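Long-range contacts in probable zinc protease (Pseudomonas aeruginosa, PDB 4NNZ), which is one subunit of a heterodimeric zinc protease of the M16 family and probably takes part in metal-dependent peptide hydrolysis: residues 293-299 with 312-318; 247-251 with 328-333; 323-327 with 418-422. All blocks are in the same frame, centred on the assembly; numbering follows the deposited sequence.

Interaction 1: 293-299 with 312-318; sequences LVAGAST and VLSATPN
Residues 293-299 and 312-318 pair as the two arms of an antiparallel beta hairpin, with Ala297 directly across from Ala315, at one border of the chain's five-stranded mixed sheet. The strand directions differ by 174°, nearly exactly antiparallel. Backbone bonds stitch the arms together: Ser314 N donates to Ser298 O at 2.8 Å, and Thr316 N donates to Gly296 O at 3.0 Å. Ala297 and Ala315 form a non-hydrogen-bonded pair whose CA atoms are 3.9 Å apart, and their small methyl groups touch at 3.8 Å between the two CB atoms, a snug fit for alanine. Val294 adds its CG1 branch, 4.0 Å from Ala315 CB. On the other face sit Ser298, Ser314 and Thr316, short polar side chains suited to partly exposed positions. Ser298 OG is swung between its own backbone N and carbonyl carbon (chi1 54°), which lays it 3.2 Å from Ser314 CB.

The chain of the first arm turns a corner at Ala295, and the pairing also includes the residues at and before this corner. There Ala295 N donates to Thr316 O over 2.8 Å through a noticeably bent bond, 137° at the hydrogen, and Asn318 N donates to Leu293 O. Asn318 suits this end of the hairpin because its amide can bond both ways: ND2 donates to Glu292 O while OD1 accepts from Lys321 N.

Strand 309-317 is bonded on its other flank to strand 246-253, so the second arm is interior to the sheet, while strand 294-301 is outermost within this chain. On the face that carries Leu313 and Ala315, helix 325-341 packs through Leu332 and Val328, and helix 282-288 brings Leu283 against Ala297 and Leu287 against Val294.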
loop_
_atom_site.group_PDB
_atom_site.type_symbol
_atom_site.label_atom_id
_atom_site.label_comp_id
_atom_site.label_asym_id
_atom_site.label_seq_id
_atom_site.Cartn_x
_atom_site.Cartn_y
_atom_site.Cartn_z
ATOM N N LEU A 293 -12.285 10.109 -32.946
ATOM C CA LEU A 293 -12.108 9.009 -32.030
ATOM C C LEU A 293 -12.684 9.211 -30.629
ATOM O O LEU A 293 -13.272 8.334 -30.071
ATOM C CB LEU A 293 -10.634 8.694 -31.969
ATOM C CG LEU A 293 -10.228 7.389 -31.345
ATOM C CD1 LEU A 293 -10.959 6.269 -32.019
ATOM C CD2 LEU A 293 -8.754 7.241 -31.554
ATOM N N VAL A 294 -12.492 10.378 -30.067
ATOM C CA VAL A 294 -12.880 10.625 -28.718
ATOM C C VAL A 294 -13.890 11.737 -28.673
ATOM O O VAL A 294 -13.910 12.561 -29.529
ATOM C CB VAL A 294 -11.666 11.032 -27.899
ATOM C CG1 VAL A 294 -10.600 9.989 -28.036
ATOM C CG2 VAL A 294 -11.112 12.331 -28.400
ATOM N N ALA A 295 -14.786 11.690 -27.717
ATOM C CA ALA A 295 -15.606 12.817 -27.341
ATOM C C ALA A 295 -14.849 13.943 -26.672
ATOM O O ALA A 295 -15.111 15.098 -26.900
ATOM C CB ALA A 295 -16.722 12.351 -26.440
ATOM N N GLY A 296 -13.963 13.577 -25.763
ATOM C CA GLY A 296 -13.090 14.508 -25.094
ATOM C C GLY A 296 -11.880 13.771 -24.613
ATOM O O GLY A 296 -11.912 12.596 -24.504
ATOM N N ALA A 297 -10.798 14.470 -24.381
ATOM C CA ALA A 297 -9.606 13.867 -23.876
ATOM C C ALA A 297 -8.801 14.876 -23.096
ATOM O O ALA A 297 -8.691 15.999 -23.485
ATOM C CB ALA A 297 -8.803 13.293 -25.015
ATOM N N SER A 298 -8.226 14.459 -21.993
ATOM C CA SER A 298 -7.442 15.345 -21.168
ATOM C C SER A 298 -6.175 14.728 -20.643
ATOM O O SER A 298 -5.924 13.572 -20.840
ATOM C CB SER A 298 -8.254 15.865 -20.028
ATOM O OG SER A 298 -8.811 14.807 -19.329
ATOM N N THR A 299 -5.366 15.550 -20.010
ATOM C CA THR A 299 -4.167 15.113 -19.359
ATOM C C THR A 299 -4.012 15.826 -18.044
ATOM O O THR A 299 -4.440 16.939 -17.881
ATOM C CB THR A 299 -2.904 15.362 -20.193
ATOM O OG1 THR A 299 -2.570 16.732 -20.146
ATOM C CG2 THR A 299 -3.100 15.003 -21.570
ATOM N N VAL A 312 -1.059 11.441 -16.658
ATOM C CA VAL A 312 -2.366 10.887 -16.853
ATOM C C VAL A 312 -3.111 11.308 -18.092
ATOM O O VAL A 312 -3.099 12.417 -18.482
ATOM C CB VAL A 312 -3.238 11.104 -15.620
ATOM C CG1 VAL A 312 -4.574 10.453 -15.797
ATOM C CG2 VAL A 312 -2.573 10.494 -14.430
ATOM N N LEU A 313 -3.769 10.360 -18.706
ATOM C CA LEU A 313 -4.559 10.612 -19.874
ATOM C C LEU A 313 -5.994 10.195 -19.648
ATOM O O LEU A 313 -6.266 9.193 -19.058
ATOM C CB LEU A 313 -3.988 9.859 -21.047
ATOM C CG LEU A 313 -2.872 10.587 -21.751
ATOM C CD1 LEU A 313 -1.533 10.045 -21.342
ATOM C CD2 LEU A 313 -3.052 10.499 -23.238
ATOM N N SER A 314 -6.910 11.018 -20.099
ATOM C CA SER A 314 -8.308 10.720 -20.002
ATOM C C SER A 314 -9.047 10.936 -21.311
ATOM O O SER A 314 -8.971 11.988 -21.876
ATOM C CB SER A 314 -8.887 11.618 -18.961
ATOM O OG SER A 314 -9.669 10.894 -18.100
ATOM N N ALA A 315 -9.757 9.948 -21.787
ATOM C CA ALA A 315 -10.542 10.146 -22.969
ATOM C C ALA A 315 -11.825 9.417 -22.847
ATOM O O ALA A 315 -11.885 8.416 -22.227
ATOM C CB ALA A 315 -9.790 9.668 -24.182
ATOM N N THR A 316 -12.855 9.933 -23.455
ATOM C CA THR A 316 -14.082 9.215 -23.540
ATOM C C THR A 316 -14.336 9.014 -25.012
ATOM O O THR A 316 -13.953 9.826 -25.811
ATOM C CB THR A 316 -15.219 9.922 -22.804
ATOM O OG1 THR A 316 -15.629 11.051 -23.544
ATOM C CG2 THR A 316 -14.756 10.395 -21.489
ATOM N N PRO A 317 -14.896 7.894 -25.396
ATOM C CA PRO A 317 -15.016 7.547 -26.803
ATOM C C PRO A 317 -16.116 8.270 -27.533
ATOM O O PRO A 317 -17.055 8.661 -26.897
ATOM C CB PRO A 317 -15.261 6.056 -26.771
ATOM C CG PRO A 317 -15.857 5.802 -25.473
ATOM C CD PRO A 317 -15.389 6.837 -24.526
ATOM N N ASN A 318 -16.011 8.415 -28.840
ATOM C CA ASN A 318 -17.054 9.080 -29.559
ATOM C C ASN A 318 -18.074 8.017 -29.721
ATOM O O ASN A 318 -17.990 7.183 -30.568
ATOM C CB ASN A 318 -16.575 9.545 -30.924
ATOM C CG ASN A 318 -17.699 10.055 -31.799
ATOM O OD1 ASN A 318 -18.854 9.896 -31.493
ATOM N ND2 ASN A 318 -17.356 10.669 -32.886
#

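Interaction 2: 247-251 with 328-333; sequences LIMGF and VEAGLW
Met249 of strand 247-251 reaches Leu332 and Trp333 of helix 328-333 in an alpha/beta layer, where a helix lies on one face of a sheet with axes 10.1 Å apart and crossing at -36°. Its CB leaves the strand toward the helix and lies against Leu313 of the adjoining strand; CG, anti to the carbonyl carbon, carries the chain on toward the helix. Leu417 also touches this side chain. SD then meets Leu332 CD1 at 3.8 Å. A bend at the last torsion (chi3 72°) turns CE over one face of the Trp333 indole, 4.2 Å from the centroid of the five-membered ring, a CH-pi contact. A flexible, unbranched thioether suits this place because it can curl from an aliphatic neighbour onto an aromatic one.

Two residues earlier on the same strand face, Leu247 wedges its CD2 methyl among Val328 CG1, at 3.7 Å, Glu329 CB and Leu332 CD1, all aliphatic carbons that need no polar partner. The carboxylate of Glu329 turns elsewhere, to a salt bridge with Arg235. Two residues beyond Met249, Phe251 turns its edge toward the face of the Trp333 six-membered ring in an offset edge-to-face pair, planes at 83°; Phe251 CZ comes 3.7 Å from Trp333 CH2.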
loop_
_atom_site.group_PDB
_atom_site.type_symbol
_atom_site.label_atom_id
_atom_site.label_comp_id
_atom_site.label_asym_id
_atom_site.label_seq_id
_atom_site.Cartn_x
_atom_site.Cartn_y
_atom_site.Cartn_z
ATOM N N LEU A 247 -11.719 5.950 -20.579
ATOM C CA LEU A 247 -10.421 5.369 -20.500
ATOM C C LEU A 247 -9.518 6.210 -19.672
ATOM O O LEU A 247 -9.493 7.387 -19.817
ATOM C CB LEU A 247 -9.833 5.242 -21.888
ATOM C CG LEU A 247 -8.619 4.347 -22.010
ATOM C CD1 LEU A 247 -8.980 2.923 -21.719
ATOM C CD2 LEU A 247 -8.054 4.452 -23.385
ATOM N N ILE A 248 -8.773 5.584 -18.790
ATOM C CA ILE A 248 -7.780 6.271 -18.029
ATOM C C ILE A 248 -6.457 5.601 -18.264
ATOM O O ILE A 248 -6.347 4.448 -18.100
ATOM C CB ILE A 248 -8.112 6.182 -16.545
ATOM C CG1 ILE A 248 -9.589 6.415 -16.323
ATOM C CG2 ILE A 248 -7.268 7.141 -15.739
ATOM C CD1 ILE A 248 -9.961 6.698 -14.899
ATOM N N MET A 249 -5.453 6.348 -18.665
ATOM C CA MET A 249 -4.105 5.827 -18.768
ATOM C C MET A 249 -3.136 6.615 -17.923
ATOM O O MET A 249 -3.097 7.801 -17.992
ATOM C CB MET A 249 -3.643 5.862 -20.199
ATOM C CG MET A 249 -4.386 4.910 -21.091
ATOM S SD MET A 249 -4.036 5.168 -22.808
ATOM C CE MET A 249 -2.390 4.549 -22.951
ATOM N N GLY A 250 -2.346 5.943 -17.121
ATOM C CA GLY A 250 -1.364 6.609 -16.301
ATOM C C GLY A 250 0.026 6.071 -16.475
ATOM O O GLY A 250 0.191 4.917 -16.544
ATOM N N PHE A 251 1.019 6.926 -16.540
ATOM C CA PHE A 251 2.391 6.482 -16.628
ATOM C C PHE A 251 3.223 6.865 -15.424
ATOM O O PHE A 251 3.249 7.985 -15.054
ATOM C CB PHE A 251 3.016 7.039 -17.877
ATOM C CG PHE A 251 2.526 6.401 -19.122
ATOM C CD1 PHE A 251 3.032 5.230 -19.532
ATOM C CD2 PHE A 251 1.550 6.983 -19.868
ATOM C CE1 PHE A 251 2.598 4.642 -20.670
ATOM C CE2 PHE A 251 1.096 6.393 -21.002
ATOM C CZ PHE A 251 1.628 5.214 -21.402
ATOM N N VAL A 328 -9.834 3.778 -28.686
ATOM C CA VAL A 328 -9.330 4.989 -28.110
ATOM C C VAL A 328 -7.901 4.760 -27.726
ATOM O O VAL A 328 -7.042 5.549 -28.006
ATOM C CB VAL A 328 -10.136 5.377 -26.874
ATOM C CG1 VAL A 328 -9.490 6.509 -26.129
ATOM C CG2 VAL A 328 -11.548 5.735 -27.247
ATOM N N GLU A 329 -7.659 3.646 -27.094
ATOM C CA GLU A 329 -6.348 3.346 -26.618
ATOM C C GLU A 329 -5.362 3.245 -27.751
ATOM O O GLU A 329 -4.248 3.670 -27.642
ATOM C CB GLU A 329 -6.399 2.065 -25.837
ATOM C CG GLU A 329 -5.063 1.598 -25.364
ATOM C CD GLU A 329 -5.070 0.174 -24.927
ATOM O OE1 GLU A 329 -6.128 -0.426 -24.839
ATOM O OE2 GLU A 329 -4.003 -0.355 -24.676
ATOM N N ALA A 330 -5.800 2.674 -28.850
ATOM C CA ALA A 330 -4.995 2.586 -30.033
ATOM C C ALA A 330 -4.665 3.937 -30.574
ATOM O O ALA A 330 -3.583 4.164 -31.033
ATOM C CB ALA A 330 -5.705 1.785 -31.075
ATOM N N GLY A 331 -5.631 4.827 -30.553
ATOM C CA GLY A 331 -5.420 6.193 -30.930
ATOM C C GLY A 331 -4.493 6.998 -30.056
ATOM O O GLY A 331 -3.722 7.762 -30.547
ATOM N N LEU A 332 -4.591 6.852 -28.757
ATOM C CA LEU A 332 -3.681 7.508 -27.868
ATOM C C LEU A 332 -2.255 7.044 -28.025
ATOM O O LEU A 332 -1.358 7.837 -27.978
ATOM C CB LEU A 332 -4.138 7.340 -26.436
ATOM C CG LEU A 332 -5.412 8.095 -26.121
ATOM C CD1 LEU A 332 -6.063 7.599 -24.866
ATOM C CD2 LEU A 332 -5.204 9.580 -26.036
ATOM N N TRP A 333 -2.040 5.759 -28.202
ATOM C CA TRP A 333 -0.702 5.252 -28.371
ATOM C C TRP A 333 -0.101 5.827 -29.628
ATOM O O TRP A 333 1.052 6.127 -29.666
ATOM C CB TRP A 333 -0.678 3.737 -28.385
ATOM C CG TRP A 333 -0.468 3.099 -27.059
ATOM C CD1 TRP A 333 -1.329 2.304 -26.424
ATOM C CD2 TRP A 333 0.676 3.186 -26.222
ATOM N NE1 TRP A 333 -0.825 1.896 -25.253
ATOM C CE2 TRP A 333 0.418 2.424 -25.105
ATOM C CE3 TRP A 333 1.893 3.833 -26.317
ATOM C CZ2 TRP A 333 1.316 2.291 -24.091
ATOM C CZ3 TRP A 333 2.772 3.704 -25.314
ATOM C CH2 TRP A 333 2.492 2.940 -24.215
#

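Interaction 3: 323-327 with 418-422; sequences KTLEQ and AQVLP
The first turn of helix 325-341 passes over strand 418-422, bringing the CA atoms of Leu325 and Gln419 to 7.3 Å, close enough for the two side chains to lie alongside one another, running in opposing senses. Leu325 points its CB toward the strand, and its CD1 methyl settles 3.5 Å from Gln419 CB and 3.7 Å from Leu421 CD2. A leucine is well placed here, since a branched aliphatic tip can reach across to the strand and touch the aliphatic part of Gln419 and the Leu421 methyl together. Gln419, with an extended chain, passes along Leu325 and then uses its amide: NE2 donates to Glu326 OE2 over 3.2 Å. The donor comes in from above the carboxylate plane, 46° out of it, and the amide and carboxylate planes stand 62° apart. The CB of Glu326 leaves to one side of the strand, and the bend at its second torsion (chi2 77°) brings the carboxylate to Gln419.

Just before the helix, Thr324 OG1 accepts from Gln327 N at 3.2 Å, and Thr324 N returns a bond to Gln327 OE1 at 2.8 Å. This reciprocal pair is a capping box, with Thr324 as N-cap, at the start of a helix laid on a beta sheet.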
loop_
_atom_site.group_PDB
_atom_site.type_symbol
_atom_site.label_atom_id
_atom_site.label_comp_id
_atom_site.label_asym_id
_atom_site.label_seq_id
_atom_site.Cartn_x
_atom_site.Cartn_y
_atom_site.Cartn_z
ATOM N N LYS A 323 -17.464 4.124 -31.298
ATOM C CA LYS A 323 -16.070 3.851 -31.097
ATOM C C LYS A 323 -15.813 3.150 -29.791
ATOM O O LYS A 323 -16.346 3.530 -28.787
ATOM C CB LYS A 323 -15.293 5.141 -31.167
ATOM C CG LYS A 323 -15.230 5.727 -32.558
ATOM C CD LYS A 323 -14.418 4.853 -33.490
ATOM C CE LYS A 323 -14.383 5.405 -34.898
ATOM N NZ LYS A 323 -14.561 4.334 -35.918
ATOM N N THR A 324 -15.016 2.094 -29.821
ATOM C CA THR A 324 -14.677 1.335 -28.622
ATOM C C THR A 324 -13.531 1.913 -27.806
ATOM O O THR A 324 -12.767 2.692 -28.301
ATOM C CB THR A 324 -14.421 -0.144 -28.937
ATOM O OG1 THR A 324 -13.105 -0.314 -29.434
ATOM C CG2 THR A 324 -15.348 -0.612 -29.973
ATOM N N LEU A 325 -13.431 1.507 -26.549
ATOM C CA LEU A 325 -12.338 1.887 -25.682
ATOM C C LEU A 325 -11.059 1.350 -26.211
ATOM O O LEU A 325 -10.024 1.912 -25.999
ATOM C CB LEU A 325 -12.530 1.407 -24.265
ATOM C CG LEU A 325 -13.590 2.072 -23.416
ATOM C CD1 LEU A 325 -13.493 1.558 -22.015
ATOM C CD2 LEU A 325 -13.504 3.571 -23.435
ATOM N N GLU A 326 -11.128 0.217 -26.853
ATOM C CA GLU A 326 -9.955 -0.355 -27.451
ATOM C C GLU A 326 -9.392 0.488 -28.569
ATOM O O GLU A 326 -8.215 0.589 -28.717
ATOM C CB GLU A 326 -10.242 -1.756 -27.907
ATOM C CG GLU A 326 -10.394 -2.730 -26.767
ATOM C CD GLU A 326 -11.721 -2.617 -26.071
ATOM O OE1 GLU A 326 -12.706 -2.287 -26.716
ATOM O OE2 GLU A 326 -11.778 -2.874 -24.878
ATOM N N GLN A 327 -10.257 1.072 -29.371
ATOM C CA GLN A 327 -9.870 2.042 -30.357
ATOM C C GLN A 327 -9.301 3.317 -29.791
ATOM O O GLN A 327 -8.406 3.884 -30.355
ATOM C CB GLN A 327 -11.039 2.345 -31.236
ATOM C CG GLN A 327 -11.302 1.245 -32.220
ATOM C CD GLN A 327 -12.680 1.279 -32.803
ATOM O OE1 GLN A 327 -13.589 1.829 -32.241
ATOM N NE2 GLN A 327 -12.827 0.675 -33.936
ATOM N N ALA A 418 -7.047 1.830 -17.153
ATOM C CA ALA A 418 -8.314 1.360 -16.652
ATOM C C ALA A 418 -9.503 1.667 -17.530
ATOM O O ALA A 418 -9.647 2.753 -17.953
ATOM C CB ALA A 418 -8.548 1.905 -15.279
ATOM N N GLN A 419 -10.375 0.700 -17.751
ATOM C CA GLN A 419 -11.597 0.919 -18.481
ATOM C C GLN A 419 -12.711 1.065 -17.495
ATOM O O GLN A 419 -12.906 0.227 -16.669
ATOM C CB GLN A 419 -11.885 -0.243 -19.420
ATOM C CG GLN A 419 -10.702 -0.617 -20.282
ATOM C CD GLN A 419 -11.016 -1.462 -21.492
ATOM O OE1 GLN A 419 -11.875 -2.303 -21.486
ATOM N NE2 GLN A 419 -10.270 -1.250 -22.528
ATOM N N VAL A 420 -13.422 2.163 -17.569
ATOM C CA VAL A 420 -14.524 2.345 -16.690
ATOM C C VAL A 420 -15.775 2.171 -17.477
ATOM O O VAL A 420 -16.042 2.914 -18.359
ATOM C CB VAL A 420 -14.516 3.729 -16.088
ATOM C CG1 VAL A 420 -15.544 3.830 -15.005
ATOM C CG2 VAL A 420 -13.155 4.066 -15.560
ATOM N N LEU A 421 -16.523 1.151 -17.157
ATOM C CA LEU A 421 -17.633 0.802 -17.971
ATOM C C LEU A 421 -18.943 0.887 -17.290
ATOM O O LEU A 421 -19.058 0.680 -16.125
ATOM C CB LEU A 421 -17.457 -0.584 -18.535
ATOM C CG LEU A 421 -16.323 -0.707 -19.514
ATOM C CD1 LEU A 421 -16.091 -2.159 -19.787
ATOM C CD2 LEU A 421 -16.659 -0.005 -20.785
ATOM N N PRO A 422 -19.970 1.144 -18.065
ATOM C CA PRO A 422 -21.318 1.218 -17.543
ATOM C C PRO A 422 -21.868 -0.121 -17.261
ATOM O O PRO A 422 -21.677 -0.995 -18.037
ATOM C CB PRO A 422 -22.099 1.821 -18.688
ATOM C CG PRO A 422 -21.223 1.780 -19.851
ATOM C CD PRO A 422 -19.854 1.861 -19.330
HETATM O O HOH W 1 -8.644 0.033 -23.926
#

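How the interactions relate
From the N terminus, strand 247-251 comes first, followed by 293-299 and 312-318, whose pairing in interaction 1 closes a short hairpin with 12 residues between its arms. The chain then turns into helix 325-341; residues 323-327, its N-cap and first turn, start interaction 3 just before residues 328-333 close the 76-residue excursion of interaction 2; the hairpin thus falls wholly within that excursion. Interaction 3 waits another 90 residues, mostly helical, for strand 418-422, so it crosses interaction 2 and follows interaction 1 in series. The hairpin, the central strand 246-253 and the late strand 415-422 lie side by side in one sheet, and one helix rests on them.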